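Local structure of 5-Carboxyvanillate Decarboxylase (Novosphingobium aromaticivorans, 4QRN) at residues A[194-208]-A[250-262]. The protein probably removes a carboxylate group from 5-carboxyvanillate as a metal-dependent decarboxylase of the amidohydrolase family, and binds manganese. Numbering follows the deposited sequence.
Sequences DPIFRALVEVDQPLY and IFDKYPSLQIMVG
Tyr-254 turns its CG away from its own carbonyl carbon (chi1 -61°), and Asp-194 swings its carboxylate opposite the backbone N (chi1 -171°); phenol and carboxylate thereby meet near the start of helix 194-203. Tyr-254 OH donates to Asp-194 OD1 over 2.6 Å, arriving on the syn side and 19° out of the carboxylate plane. The extended Lys-253, running toward Asp-194 from the opposite direction to that side chain, adds a salt bridge from NZ to OD1 (3.3 Å), itself a weak hydrogen bond. Behind the hydroxyl, the Tyr-254 ring lies against Phe-197 CB and Val-201 CG2, while Arg-198 CD meets its edge. A phenylalanine in place of Tyr-254 would probably keep much of this packing but cost OD1 its short phenol bond, leaving the weak, longer Lys-253 contact across this interface. Deeper in, Ile-250 CD1 sits over one face of the Phe-197 ring, 4.0 Å from its centroid, and Leu-257 CD2 approaches the same ring obliquely. Beyond the helix, the two segments pair as neighbouring parallel strands: Leu-207 N bonds to Gln-258 O (3.1 Å) and Met-260 N to Leu-207 O (2.8 Å). Met-260 SD makes an oblique Met-aromatic contact with Tyr-208, whose OH is hydrogen-bonded to the manganese ligand Glu-41 and to Thr-309. Adjacent parallel strands, with the helix before one packed on the segment leading into the other, are characteristic of the amidohydrolase beta/alpha barrel, here reaching the second shell of its metal site.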
loop_
_atom_site.group_PDB
_atom_site.type_symbol
_atom_site.label_atom_id
_atom_site.label_comp_id
_atom_site.label_asym_id
_atom_site.label_seq_id
_atom_site.Cartn_x
_atom_site.Cartn_y
_atom_site.Cartn_z
ATOM N N ASP A 194 -5.031 25.059 5.580
ATOM C CA ASP A 194 -5.465 25.103 6.963
ATOM C C ASP A 194 -6.904 25.612 7.186
ATOM O O ASP A 194 -7.566 25.093 8.071
ATOM C CB ASP A 194 -4.476 25.926 7.799
ATOM C CG ASP A 194 -4.757 25.827 9.276
ATOM O OD1 ASP A 194 -4.659 24.706 9.819
ATOM O OD2 ASP A 194 -5.083 26.858 9.893
ATOM N N PRO A 195 -7.394 26.586 6.388
ATOM C CA PRO A 195 -8.779 27.014 6.616
ATOM C C PRO A 195 -9.808 25.891 6.559
ATOM O O PRO A 195 -10.851 25.996 7.218
ATOM C CB PRO A 195 -9.007 28.055 5.513
ATOM C CG PRO A 195 -7.631 28.658 5.302
ATOM C CD PRO A 195 -6.719 27.448 5.388
ATOM N N ILE A 196 -9.550 24.852 5.776
ATOM C CA ILE A 196 -10.480 23.754 5.680
ATOM C C ILE A 196 -10.554 23.023 7.031
ATOM O O ILE A 196 -11.658 22.706 7.498
ATOM C CB ILE A 196 -10.029 22.811 4.553
ATOM C CG1 ILE A 196 -10.303 23.481 3.197
ATOM C CG2 ILE A 196 -10.688 21.413 4.686
ATOM C CD1 ILE A 196 -9.636 22.780 2.008
ATOM N N PHE A 197 -9.404 22.756 7.645
ATOM C CA PHE A 197 -9.401 22.110 8.945
ATOM C C PHE A 197 -10.021 22.969 10.020
ATOM O O PHE A 197 -10.755 22.457 10.857
ATOM C CB PHE A 197 -7.994 21.660 9.308
ATOM C CG PHE A 197 -7.494 20.590 8.376
ATOM C CD1 PHE A 197 -8.056 19.332 8.419
ATOM C CD2 PHE A 197 -6.525 20.853 7.427
ATOM C CE1 PHE A 197 -7.640 18.326 7.561
ATOM C CE2 PHE A 197 -6.103 19.858 6.547
ATOM C CZ PHE A 197 -6.655 18.590 6.614
ATOM N N ARG A 198 -9.763 24.269 10.007
ATOM C CA ARG A 198 -10.375 25.163 10.985
ATOM C C ARG A 198 -11.897 25.052 10.888
ATOM O O ARG A 198 -12.589 24.981 11.915
ATOM C CB ARG A 198 -9.926 26.603 10.760
ATOM C CG ARG A 198 -8.482 26.865 11.207
ATOM C CD ARG A 198 -8.286 27.016 12.714
ATOM N NE ARG A 198 -8.959 28.223 13.186
ATOM C CZ ARG A 198 -8.480 29.453 13.040
ATOM N NH1 ARG A 198 -7.263 29.636 12.539
ATOM N NH2 ARG A 198 -9.216 30.496 13.419
ATOM N N ALA A 199 -12.432 25.029 9.674
ATOM C CA ALA A 199 -13.874 24.967 9.496
ATOM C C ALA A 199 -14.454 23.633 9.952
ATOM O O ALA A 199 -15.514 23.609 10.575
ATOM C CB ALA A 199 -14.241 25.249 8.035
ATOM N N LEU A 200 -13.775 22.528 9.640
ATOM C CA LEU A 200 -14.245 21.213 10.081
ATOM C C LEU A 200 -14.334 21.132 11.595
ATOM O O LEU A 200 -15.283 20.569 12.125
ATOM C CB LEU A 200 -13.310 20.109 9.559
ATOM C CG LEU A 200 -13.410 19.855 8.061
ATOM C CD1 LEU A 200 -12.183 19.068 7.566
ATOM C CD2 LEU A 200 -14.700 19.111 7.787
ATOM N N VAL A 201 -13.360 21.713 12.282
ATOM C CA VAL A 201 -13.401 21.679 13.734
ATOM C C VAL A 201 -14.517 22.600 14.245
ATOM O O VAL A 201 -15.204 22.260 15.205
ATOM C CB VAL A 201 -12.023 22.040 14.304
ATOM C CG1 VAL A 201 -12.082 22.363 15.812
ATOM C CG2 VAL A 201 -11.017 20.906 13.993
ATOM N N GLU A 202 -14.721 23.749 13.602
ATOM C CA GLU A 202 -15.815 24.656 13.985
ATOM C C GLU A 202 -17.191 23.988 13.884
ATOM O O GLU A 202 -18.031 24.160 14.759
ATOM C CB GLU A 202 -15.791 25.917 13.125
ATOM C CG GLU A 202 -14.638 26.853 13.481
ATOM C CD GLU A 202 -14.307 27.897 12.426
ATOM O OE1 GLU A 202 -14.958 27.939 11.360
ATOM O OE2 GLU A 202 -13.379 28.692 12.683
ATOM N N VAL A 203 -17.438 23.255 12.805
ATOM C CA VAL A 203 -18.719 22.558 12.653
ATOM C C VAL A 203 -18.707 21.174 13.310
ATOM O O VAL A 203 -19.747 20.517 13.409
ATOM C CB VAL A 203 -19.165 22.422 11.163
ATOM C CG1 VAL A 203 -19.341 23.812 10.505
ATOM C CG2 VAL A 203 -18.217 21.542 10.372
ATOM N N ASP A 204 -17.534 20.762 13.797
ATOM C CA ASP A 204 -17.304 19.447 14.420
ATOM C C ASP A 204 -17.753 18.283 13.546
ATOM O O ASP A 204 -18.497 17.413 13.989
ATOM C CB ASP A 204 -17.957 19.365 15.806
ATOM C CG ASP A 204 -17.502 18.152 16.590
ATOM O OD1 ASP A 204 -16.338 17.718 16.422
ATOM O OD2 ASP A 204 -18.332 17.612 17.347
ATOM N N GLN A 205 -17.295 18.279 12.302
ATOM C CA GLN A 205 -17.684 17.233 11.376
ATOM C C GLN A 205 -16.458 16.507 10.855
ATOM O O GLN A 205 -15.367 17.087 10.802
ATOM C CB GLN A 205 -18.467 17.807 10.207
ATOM C CG GLN A 205 -19.833 18.274 10.635
ATOM C CD GLN A 205 -20.694 18.707 9.475
ATOM O OE1 GLN A 205 -20.180 19.096 8.430
ATOM N NE2 GLN A 205 -22.024 18.644 9.646
ATOM N N PRO A 206 -16.651 15.254 10.431
ATOM C CA PRO A 206 -15.533 14.488 9.878
ATOM C C PRO A 206 -15.230 14.863 8.447
ATOM O O PRO A 206 -16.102 15.299 7.676
ATOM C CB PRO A 206 -16.053 13.048 9.929
ATOM C CG PRO A 206 -17.554 13.218 9.776
ATOM C CD PRO A 206 -17.880 14.446 10.548
ATOM N N LEU A 207 -13.968 14.639 8.100
ATOM C CA LEU A 207 -13.474 14.699 6.742
ATOM C C LEU A 207 -13.309 13.287 6.227
ATOM O O LEU A 207 -12.583 12.500 6.851
ATOM C CB LEU A 207 -12.105 15.375 6.742
ATOM C CG LEU A 207 -11.341 15.300 5.424
ATOM C CD1 LEU A 207 -12.112 15.975 4.261
ATOM C CD2 LEU A 207 -9.969 15.922 5.585
ATOM N N TYR A 208 -13.930 12.947 5.099
ATOM C CA TYR A 208 -13.665 11.671 4.427
ATOM C C TYR A 208 -12.644 11.954 3.316
ATOM O O TYR A 208 -12.934 12.737 2.398
ATOM C CB TYR A 208 -14.981 11.119 3.861
ATOM C CG TYR A 208 -14.986 9.612 3.614
ATOM C CD1 TYR A 208 -14.155 9.013 2.669
ATOM C CD2 TYR A 208 -15.825 8.781 4.341
ATOM C CE1 TYR A 208 -14.170 7.629 2.459
ATOM C CE2 TYR A 208 -15.869 7.413 4.118
ATOM C CZ TYR A 208 -15.045 6.843 3.173
ATOM O OH TYR A 208 -15.095 5.482 2.979
ATOM N N ILE A 250 -1.350 16.801 12.216
ATOM C CA ILE A 250 -2.655 17.425 12.099
ATOM C C ILE A 250 -3.515 17.176 13.338
ATOM O O ILE A 250 -4.313 18.045 13.704
ATOM C CB ILE A 250 -3.391 16.994 10.793
ATOM C CG1 ILE A 250 -4.505 17.972 10.427
ATOM C CG2 ILE A 250 -3.976 15.595 10.916
ATOM C CD1 ILE A 250 -4.001 19.310 9.984
ATOM N N PHE A 251 -3.371 16.007 13.962
ATOM C CA PHE A 251 -4.218 15.689 15.106
ATOM C C PHE A 251 -3.666 16.216 16.420
ATOM O O PHE A 251 -4.374 16.180 17.431
ATOM C CB PHE A 251 -4.454 14.191 15.200
ATOM C CG PHE A 251 -5.154 13.620 14.008
ATOM C CD1 PHE A 251 -6.368 14.146 13.570
ATOM C CD2 PHE A 251 -4.596 12.576 13.303
ATOM C CE1 PHE A 251 -7.037 13.593 12.470
ATOM C CE2 PHE A 251 -5.267 12.012 12.200
ATOM C CZ PHE A 251 -6.478 12.540 11.774
ATOM N N ASP A 252 -2.424 16.708 16.424
ATOM C CA ASP A 252 -1.961 17.498 17.555
ATOM C C ASP A 252 -2.483 18.930 17.443
ATOM O O ASP A 252 -2.838 19.557 18.435
ATOM C CB ASP A 252 -0.422 17.487 17.618
ATOM C CG ASP A 252 0.154 16.132 18.004
ATOM O OD1 ASP A 252 -0.620 15.247 18.440
ATOM O OD2 ASP A 252 1.390 15.966 17.888
ATOM N N LYS A 253 -2.541 19.437 16.223
ATOM C CA LYS A 253 -3.059 20.766 15.977
ATOM C C LYS A 253 -4.569 20.805 16.231
ATOM O O LYS A 253 -5.084 21.774 16.799
ATOM C CB LYS A 253 -2.722 21.204 14.553
ATOM C CG LYS A 253 -3.028 22.654 14.259
ATOM C CD LYS A 253 -2.424 23.066 12.936
ATOM C CE LYS A 253 -2.650 24.557 12.696
ATOM N NZ LYS A 253 -1.863 25.118 11.563
ATOM N N TYR A 254 -5.254 19.734 15.817
ATOM C CA TYR A 254 -6.714 19.651 15.876
ATOM C C TYR A 254 -7.121 18.330 16.531
ATOM O O TYR A 254 -7.510 17.384 15.844
ATOM C CB TYR A 254 -7.308 19.750 14.462
ATOM C CG TYR A 254 -6.977 21.061 13.793
ATOM C CD1 TYR A 254 -7.446 22.263 14.328
ATOM C CD2 TYR A 254 -6.170 21.115 12.664
ATOM C CE1 TYR A 254 -7.139 23.469 13.742
ATOM C CE2 TYR A 254 -5.858 22.327 12.072
ATOM C CZ TYR A 254 -6.336 23.499 12.619
ATOM O OH TYR A 254 -6.028 24.721 12.055
ATOM N N PRO A 255 -7.038 18.245 17.865
ATOM C CA PRO A 255 -7.261 16.951 18.526
ATOM C C PRO A 255 -8.665 16.401 18.358
ATOM O O PRO A 255 -8.838 15.187 18.484
ATOM C CB PRO A 255 -6.969 17.257 20.008
ATOM C CG PRO A 255 -6.134 18.474 19.979
ATOM C CD PRO A 255 -6.523 19.260 18.792
ATOM N N SER A 256 -9.655 17.243 18.085
ATOM C CA SER A 256 -11.014 16.733 17.892
ATOM C C SER A 256 -11.252 16.177 16.490
ATOM O O SER A 256 -12.243 15.486 16.277
ATOM C CB SER A 256 -12.055 17.811 18.176
ATOM O OG SER A 256 -12.078 18.813 17.183
ATOM N N LEU A 257 -10.379 16.499 15.544
ATOM C CA LEU A 257 -10.656 16.165 14.144
ATOM C C LEU A 257 -10.707 14.671 13.891
ATOM O O LEU A 257 -9.804 13.940 14.306
ATOM C CB LEU A 257 -9.569 16.792 13.279
ATOM C CG LEU A 257 -9.649 16.540 11.779
ATOM C CD1 LEU A 257 -10.839 17.264 11.178
ATOM C CD2 LEU A 257 -8.345 16.979 11.124
ATOM N N GLN A 258 -11.750 14.238 13.188
ATOM C CA GLN A 258 -11.866 12.858 12.746
ATOM C C GLN A 258 -11.704 12.821 11.229
ATOM O O GLN A 258 -12.386 13.555 10.515
ATOM C CB GLN A 258 -13.230 12.264 13.114
ATOM C CG GLN A 258 -13.516 12.322 14.615
ATOM C CD GLN A 258 -12.529 11.487 15.416
ATOM O OE1 GLN A 258 -12.352 10.304 15.138
ATOM N NE2 GLN A 258 -11.842 12.108 16.384
ATOM N N ILE A 259 -10.801 11.953 10.760
ATOM C CA ILE A 259 -10.642 11.690 9.335
ATOM C C ILE A 259 -11.048 10.255 9.059
ATOM O O ILE A 259 -10.556 9.321 9.701
ATOM C CB ILE A 259 -9.218 11.970 8.819
ATOM C CG1 ILE A 259 -8.867 13.446 9.049
ATOM C CG2 ILE A 259 -9.130 11.572 7.321
ATOM C CD1 ILE A 259 -7.462 13.857 8.556
ATOM N N MET A 260 -11.960 10.095 8.099
ATOM C CA MET A 260 -12.421 8.802 7.610
ATOM C C MET A 260 -11.732 8.446 6.305
ATOM O O MET A 260 -11.549 9.311 5.456
ATOM C CB MET A 260 -13.931 8.884 7.349
ATOM C CG MET A 260 -14.779 9.158 8.561
ATOM S SD MET A 260 -16.469 9.582 8.086
ATOM C CE MET A 260 -17.244 9.570 9.680
ATOM N N VAL A 261 -11.376 7.173 6.165
ATOM C CA VAL A 261 -10.930 6.637 4.885
ATOM C C VAL A 261 -11.607 5.293 4.666
ATOM O O VAL A 261 -12.019 4.607 5.614
ATOM C CB VAL A 261 -9.403 6.483 4.786
ATOM C CG1 VAL A 261 -8.714 7.843 4.737
ATOM C CG2 VAL A 261 -8.871 5.638 5.935
ATOM N N GLY A 262 -11.735 4.943 3.398
ATOM C CA GLY A 262 -12.334 3.698 2.974
ATOM C C GLY A 262 -11.318 2.595 2.752
ATOM O O GLY A 262 -10.167 2.650 3.198
HETATM O O HOH W 1 -13.938 18.191 15.087
HETATM O O HOH W 2 -13.972 16.207 13.049
#